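PDB 3CLV: Rab5 protein, putative from Plasmodium falciparum, which probably acts as a Rab5-type member of the Ras superfamily of small guanine-nucleotide-binding P-loop proteins and is seen here with guanosine-5'-diphosphate bound. Local coordinates for residues 23-34 against 185-195. Numbering follows the deposited sequence.
With GDP (guanosine-5'-diphosphate), chain D.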
loop_
_atom_site.group_PDB
_atom_site.type_symbol
_atom_site.label_atom_id
_atom_site.label_comp_id
_atom_site.label_asym_id
_atom_site.label_seq_id
_atom_site.Cartn_x
_atom_site.Cartn_y
_atom_site.Cartn_z
ATOM N N ILE A 23 -2.023 -17.265 -12.088
ATOM C CA ILE A 23 -1.126 -16.349 -12.798
ATOM C C ILE A 23 0.156 -16.121 -11.986
ATOM O O ILE A 23 1.258 -16.173 -12.536
ATOM C CB ILE A 23 -1.835 -15.005 -13.138
ATOM C CG1 ILE A 23 -2.937 -15.238 -14.167
ATOM C CG2 ILE A 23 -0.823 -13.933 -13.645
ATOM C CD1 ILE A 23 -3.917 -14.047 -14.306
ATOM N N VAL A 24 0.019 -15.864 -10.684
ATOM C CA VAL A 24 1.178 -15.671 -9.811
ATOM C C VAL A 24 2.056 -16.944 -9.723
ATOM O O VAL A 24 3.276 -16.859 -9.765
ATOM C CB VAL A 24 0.762 -15.184 -8.392
ATOM C CG1 VAL A 24 1.921 -15.329 -7.352
ATOM C CG2 VAL A 24 0.240 -13.753 -8.449
ATOM N N LEU A 25 1.433 -18.112 -9.594
ATOM C CA LEU A 25 2.223 -19.336 -9.465
ATOM C C LEU A 25 3.027 -19.660 -10.735
ATOM O O LEU A 25 4.200 -20.068 -10.667
ATOM C CB LEU A 25 1.330 -20.512 -9.078
ATOM C CG LEU A 25 2.107 -21.777 -8.695
ATOM C CD1 LEU A 25 2.887 -21.541 -7.388
ATOM C CD2 LEU A 25 1.147 -22.928 -8.568
ATOM N N ARG A 26 2.378 -19.485 -11.882
ATOM C CA ARG A 26 2.974 -19.722 -13.195
ATOM C C ARG A 26 4.076 -18.693 -13.407
ATOM O O ARG A 26 5.187 -19.044 -13.794
ATOM C CB ARG A 26 1.894 -19.599 -14.274
ATOM C CG ARG A 26 2.342 -19.839 -15.696
ATOM C CD ARG A 26 2.037 -21.281 -16.057
ATOM N NE ARG A 26 3.220 -22.086 -15.965
ATOM C CZ ARG A 26 3.279 -23.382 -16.242
ATOM N NH1 ARG A 26 2.195 -24.066 -16.608
ATOM N NH2 ARG A 26 4.442 -23.981 -16.140
ATOM N N LEU A 27 3.775 -17.433 -13.098
ATOM C CA LEU A 27 4.754 -16.359 -13.244
ATOM C C LEU A 27 6.003 -16.580 -12.397
ATOM O O LEU A 27 7.128 -16.492 -12.909
ATOM C CB LEU A 27 4.127 -14.992 -12.940
ATOM C CG LEU A 27 5.078 -13.807 -13.073
ATOM C CD1 LEU A 27 5.272 -13.487 -14.552
ATOM C CD2 LEU A 27 4.536 -12.605 -12.291
ATOM N N THR A 28 5.813 -16.900 -11.119
ATOM C CA THR A 28 6.921 -16.897 -10.173
ATOM C C THR A 28 7.600 -18.250 -9.966
ATOM O O THR A 28 8.777 -18.310 -9.575
ATOM C CB THR A 28 6.500 -16.287 -8.829
ATOM O OG1 THR A 28 5.459 -17.085 -8.242
ATOM C CG2 THR A 28 5.985 -14.853 -9.062
ATOM N N LYS A 29 6.878 -19.333 -10.242
ATOM C CA LYS A 29 7.385 -20.663 -9.945
ATOM C C LYS A 29 7.218 -21.640 -11.121
ATOM O O LYS A 29 7.523 -22.833 -10.999
ATOM C CB LYS A 29 6.731 -21.179 -8.657
ATOM C CG LYS A 29 7.145 -20.378 -7.419
ATOM C CD LYS A 29 6.358 -20.751 -6.170
ATOM C CE LYS A 29 6.906 -20.027 -4.929
ATOM N NZ LYS A 29 6.177 -20.401 -3.674
ATOM N N ASP A 30 6.753 -21.120 -12.259
ATOM C CA ASP A 30 6.574 -21.894 -13.487
ATOM C C ASP A 30 5.817 -23.205 -13.238
ATOM O O ASP A 30 6.222 -24.278 -13.713
ATOM C CB ASP A 30 7.928 -22.123 -14.167
ATOM C CG ASP A 30 7.797 -22.551 -15.607
ATOM O OD1 ASP A 30 6.788 -22.216 -16.261
ATOM O OD2 ASP A 30 8.721 -23.245 -16.078
ATOM N N THR A 31 4.721 -23.094 -12.483
ATOM C CA THR A 31 3.957 -24.231 -11.991
ATOM C C THR A 31 2.470 -23.928 -12.090
ATOM O O THR A 31 2.058 -22.780 -11.917
ATOM C CB THR A 31 4.295 -24.530 -10.492
ATOM O OG1 THR A 31 5.604 -25.076 -10.413
ATOM C CG2 THR A 31 3.333 -25.550 -9.891
ATOM N N PHE A 32 1.673 -24.960 -12.366
ATOM C CA PHE A 32 0.218 -24.842 -12.355
ATOM C C PHE A 32 -0.434 -25.937 -11.509
ATOM O O PHE A 32 -0.063 -27.117 -11.619
ATOM C CB PHE A 32 -0.320 -24.851 -13.795
ATOM C CG PHE A 32 -1.829 -24.876 -13.894
ATOM C CD1 PHE A 32 -2.581 -23.700 -13.769
ATOM C CD2 PHE A 32 -2.496 -26.069 -14.138
ATOM C CE1 PHE A 32 -3.981 -23.739 -13.852
ATOM C CE2 PHE A 32 -3.887 -26.108 -14.256
ATOM C CZ PHE A 32 -4.627 -24.936 -14.112
ATOM N N HIS A 33 -1.421 -25.543 -10.693
ATOM C CA HIS A 33 -2.238 -26.489 -9.920
ATOM C C HIS A 33 -3.687 -26.478 -10.395
ATOM O O HIS A 33 -4.327 -25.422 -10.381
ATOM C CB HIS A 33 -2.194 -26.162 -8.412
ATOM C CG HIS A 33 -0.818 -26.191 -7.816
ATOM N ND1 HIS A 33 -0.499 -25.512 -6.661
ATOM C CD2 HIS A 33 0.321 -26.814 -8.211
ATOM C CE1 HIS A 33 0.771 -25.718 -6.367
ATOM N NE2 HIS A 33 1.290 -26.508 -7.290
ATOM N N GLU A 34 -4.193 -27.658 -10.795
ATOM C CA GLU A 34 -5.567 -27.795 -11.296
ATOM C C GLU A 34 -6.601 -27.528 -10.200
ATOM O O GLU A 34 -7.743 -27.155 -10.488
ATOM C CB GLU A 34 -5.801 -29.183 -11.920
ATOM C CG GLU A 34 -4.970 -29.482 -13.163
ATOM C CD GLU A 34 -5.629 -29.052 -14.479
ATOM O OE1 GLU A 34 -5.107 -29.433 -15.547
ATOM O OE2 GLU A 34 -6.658 -28.349 -14.466
ATOM N N ALA A 185 -2.913 -19.533 -17.601
ATOM C CA ALA A 185 -2.039 -19.976 -16.502
ATOM C C ALA A 185 -1.727 -21.462 -16.643
ATOM O O ALA A 185 -0.644 -21.907 -16.286
ATOM C CB ALA A 185 -2.693 -19.705 -15.144
ATOM N N LYS A 186 -2.690 -22.223 -17.157
ATOM C CA LYS A 186 -2.519 -23.676 -17.355
ATOM C C LYS A 186 -1.365 -24.006 -18.316
ATOM O O LYS A 186 -0.471 -24.782 -17.975
ATOM C CB LYS A 186 -3.845 -24.333 -17.774
ATOM C CG LYS A 186 -3.815 -25.891 -17.787
ATOM C CD LYS A 186 -5.170 -26.500 -18.127
ATOM C CE LYS A 186 -5.056 -28.011 -18.420
ATOM N NZ LYS A 186 -6.438 -28.584 -18.542
ATOM N N THR A 187 -1.356 -23.399 -19.504
ATOM C CA THR A 187 -0.297 -23.694 -20.488
ATOM C C THR A 187 0.899 -22.750 -20.363
ATOM O O THR A 187 1.978 -23.028 -20.890
ATOM C CB THR A 187 -0.839 -23.677 -21.943
ATOM O OG1 THR A 187 -1.249 -22.345 -22.299
ATOM C CG2 THR A 187 -2.021 -24.623 -22.090
ATOM N N GLY A 188 0.709 -21.634 -19.653
ATOM C CA GLY A 188 1.744 -20.594 -19.552
ATOM C C GLY A 188 1.654 -19.506 -20.625
ATOM O O GLY A 188 2.442 -18.554 -20.627
ATOM N N THR A 189 0.695 -19.639 -21.532
ATOM C CA THR A 189 0.545 -18.684 -22.637
ATOM C C THR A 189 0.369 -17.225 -22.174
ATOM O O THR A 189 -0.593 -16.910 -21.478
ATOM C CB THR A 189 -0.638 -19.085 -23.544
ATOM O OG1 THR A 189 -0.377 -20.387 -24.094
ATOM C CG2 THR A 189 -0.819 -18.087 -24.680
ATOM N N ASN A 190 1.307 -16.359 -22.570
ATOM C CA ASN A 190 1.196 -14.889 -22.388
ATOM C C ASN A 190 1.241 -14.396 -20.936
ATOM O O ASN A 190 0.995 -13.218 -20.664
ATOM C CB ASN A 190 -0.060 -14.330 -23.093
ATOM C CG ASN A 190 0.152 -14.088 -24.589
ATOM O OD1 ASN A 190 1.281 -14.015 -25.067
ATOM N ND2 ASN A 190 -0.936 -13.945 -25.317
ATOM N N ILE A 191 1.570 -15.295 -20.013
ATOM C CA ILE A 191 1.657 -14.932 -18.593
ATOM C C ILE A 191 2.754 -13.915 -18.323
ATOM O O ILE A 191 2.474 -12.862 -17.739
ATOM C CB ILE A 191 1.779 -16.181 -17.673
ATOM C CG1 ILE A 191 0.552 -17.087 -17.846
ATOM C CG2 ILE A 191 2.011 -15.778 -16.187
ATOM C CD1 ILE A 191 -0.807 -16.476 -17.395
ATOM N N LYS A 192 3.984 -14.209 -18.760
ATOM C CA LYS A 192 5.095 -13.266 -18.631
ATOM C C LYS A 192 4.796 -11.997 -19.420
ATOM O O LYS A 192 5.152 -10.891 -18.983
ATOM C CB LYS A 192 6.429 -13.871 -19.111
ATOM C CG LYS A 192 7.039 -14.944 -18.196
ATOM C CD LYS A 192 8.419 -15.321 -18.778
ATOM C CE LYS A 192 8.719 -16.810 -18.715
ATOM N NZ LYS A 192 9.703 -17.101 -17.615
ATOM N N ASN A 193 4.106 -12.164 -20.549
ATOM C CA ASN A 193 3.779 -11.047 -21.444
ATOM C C ASN A 193 2.861 -10.008 -20.777
ATOM O O ASN A 193 2.894 -8.831 -21.120
ATOM C CB ASN A 193 3.151 -11.557 -22.753
ATOM C CG ASN A 193 4.183 -12.126 -23.747
ATOM O OD1 ASN A 193 5.348 -11.745 -23.754
ATOM N ND2 ASN A 193 3.725 -13.015 -24.622
ATOM N N ILE A 194 2.054 -10.434 -19.803
ATOM C CA ILE A 194 1.284 -9.446 -19.023
ATOM C C ILE A 194 2.247 -8.367 -18.515
ATOM O O ILE A 194 2.008 -7.173 -18.648
ATOM C CB ILE A 194 0.590 -10.085 -17.782
ATOM C CG1 ILE A 194 -0.493 -11.086 -18.192
ATOM C CG2 ILE A 194 0.035 -8.984 -16.848
ATOM C CD1 ILE A 194 -1.009 -11.978 -17.011
ATOM N N PHE A 195 3.343 -8.806 -17.922
ATOM C CA PHE A 195 4.255 -7.921 -17.249
ATOM C C PHE A 195 5.215 -7.267 -18.228
ATOM O O PHE A 195 5.683 -6.165 -17.969
ATOM C CB PHE A 195 4.958 -8.688 -16.128
ATOM C CG PHE A 195 4.007 -9.092 -15.035
ATOM C CD1 PHE A 195 3.722 -8.215 -13.993
ATOM C CD2 PHE A 195 3.336 -10.316 -15.095
ATOM C CE1 PHE A 195 2.832 -8.565 -13.001
ATOM C CE2 PHE A 195 2.432 -10.682 -14.121
ATOM C CZ PHE A 195 2.170 -9.803 -13.064
HETATM P PB GDP D . -8.317 -16.938 -8.135
HETATM O O1B GDP D . -7.027 -16.716 -7.415
HETATM O O2B GDP D . -9.455 -17.127 -7.158
HETATM O O3B GDP D . -8.671 -15.811 -9.071
HETATM O O3A GDP D . -8.232 -18.253 -9.081
HETATM P PA GDP D . -7.275 -19.543 -8.838
HETATM O O1A GDP D . -7.490 -20.104 -7.442
HETATM O O2A GDP D . -5.844 -19.299 -9.202
HETATM O "O5'" GDP D . -7.909 -20.581 -9.890
HETATM C "C5'" GDP D . -9.260 -21.046 -9.787
HETATM C "C4'" GDP D . -9.367 -22.364 -10.563
HETATM O "O4'" GDP D . -9.186 -22.134 -11.962
HETATM C "C3'" GDP D . -8.343 -23.428 -10.176
HETATM O "O3'" GDP D . -9.042 -24.675 -10.278
HETATM C "C2'" GDP D . -7.274 -23.359 -11.269
HETATM O "O2'" GDP D . -6.588 -24.597 -11.507
HETATM C "C1'" GDP D . -8.127 -22.962 -12.465
HETATM N N9 GDP D . -7.378 -22.153 -13.432
HETATM C C8 GDP D . -6.684 -21.025 -13.169
HETATM N N7 GDP D . -6.131 -20.544 -14.299
HETATM C C5 GDP D . -6.492 -21.370 -15.307
HETATM C C6 GDP D . -6.257 -21.442 -16.768
HETATM O O6 GDP D . -5.562 -20.564 -17.335
HETATM N N1 GDP D . -6.821 -22.472 -17.454
HETATM C C2 GDP D . -7.589 -23.425 -16.864
HETATM N N2 GDP D . -8.118 -24.410 -17.634
HETATM N N3 GDP D . -7.834 -23.436 -15.516
HETATM C C4 GDP D . -7.322 -22.438 -14.723
#
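Phe32 lies over Lys186 beside the nucleotide. With CG anti to the backbone N (chi1 174°), the Phe32 ring lies flat over the loop, so that Lys186 CA sits 3.6 Å from the ring centroid in a CH-pi contact, and CG of the same lysine covers that face at 3.5 Å from Phe32 CE2. The extended lysine chain then runs on to Glu34; in one of the deposited conformers of Glu34, OE1 comes 3.4 Å from Lys186 NZ, a long and tentative salt bridge.

Apolar packing joins helix 23-29 to helix 191-195, their axes crossing at 88°. Ile191 CG2 lies 4.0 Å from Leu27 CB, the Ile194 and Ile23 side chains cross at about a right angle, with Ile194 CD1 3.9 Å from Ile23 CG2, and Leu27 CD2 touches Phe195 CE2 at 3.4 Å.

Between these two zones, Arg26 turns the edge of its guanidinium to the carbonyls of Ala185 and Lys186, with NH1 3.1 Å from Lys186 O. A salt bridge from NH2 to Asp30 OD1 (2.9 Å) steadies the group.

Guanosine-5'-diphosphate is held from both segments: His33 O and Glu34 O accept its ribose hydroxyls, while the amides of Ala185 and Lys186, in the SAK (G5) motif of the Ras family, make weak bonds to its O6. The Phe32-Lys186 contact thus joins the ribose-binding and base-binding loops directly, with the apolar helix packing beside it and the Lys186 side exposed.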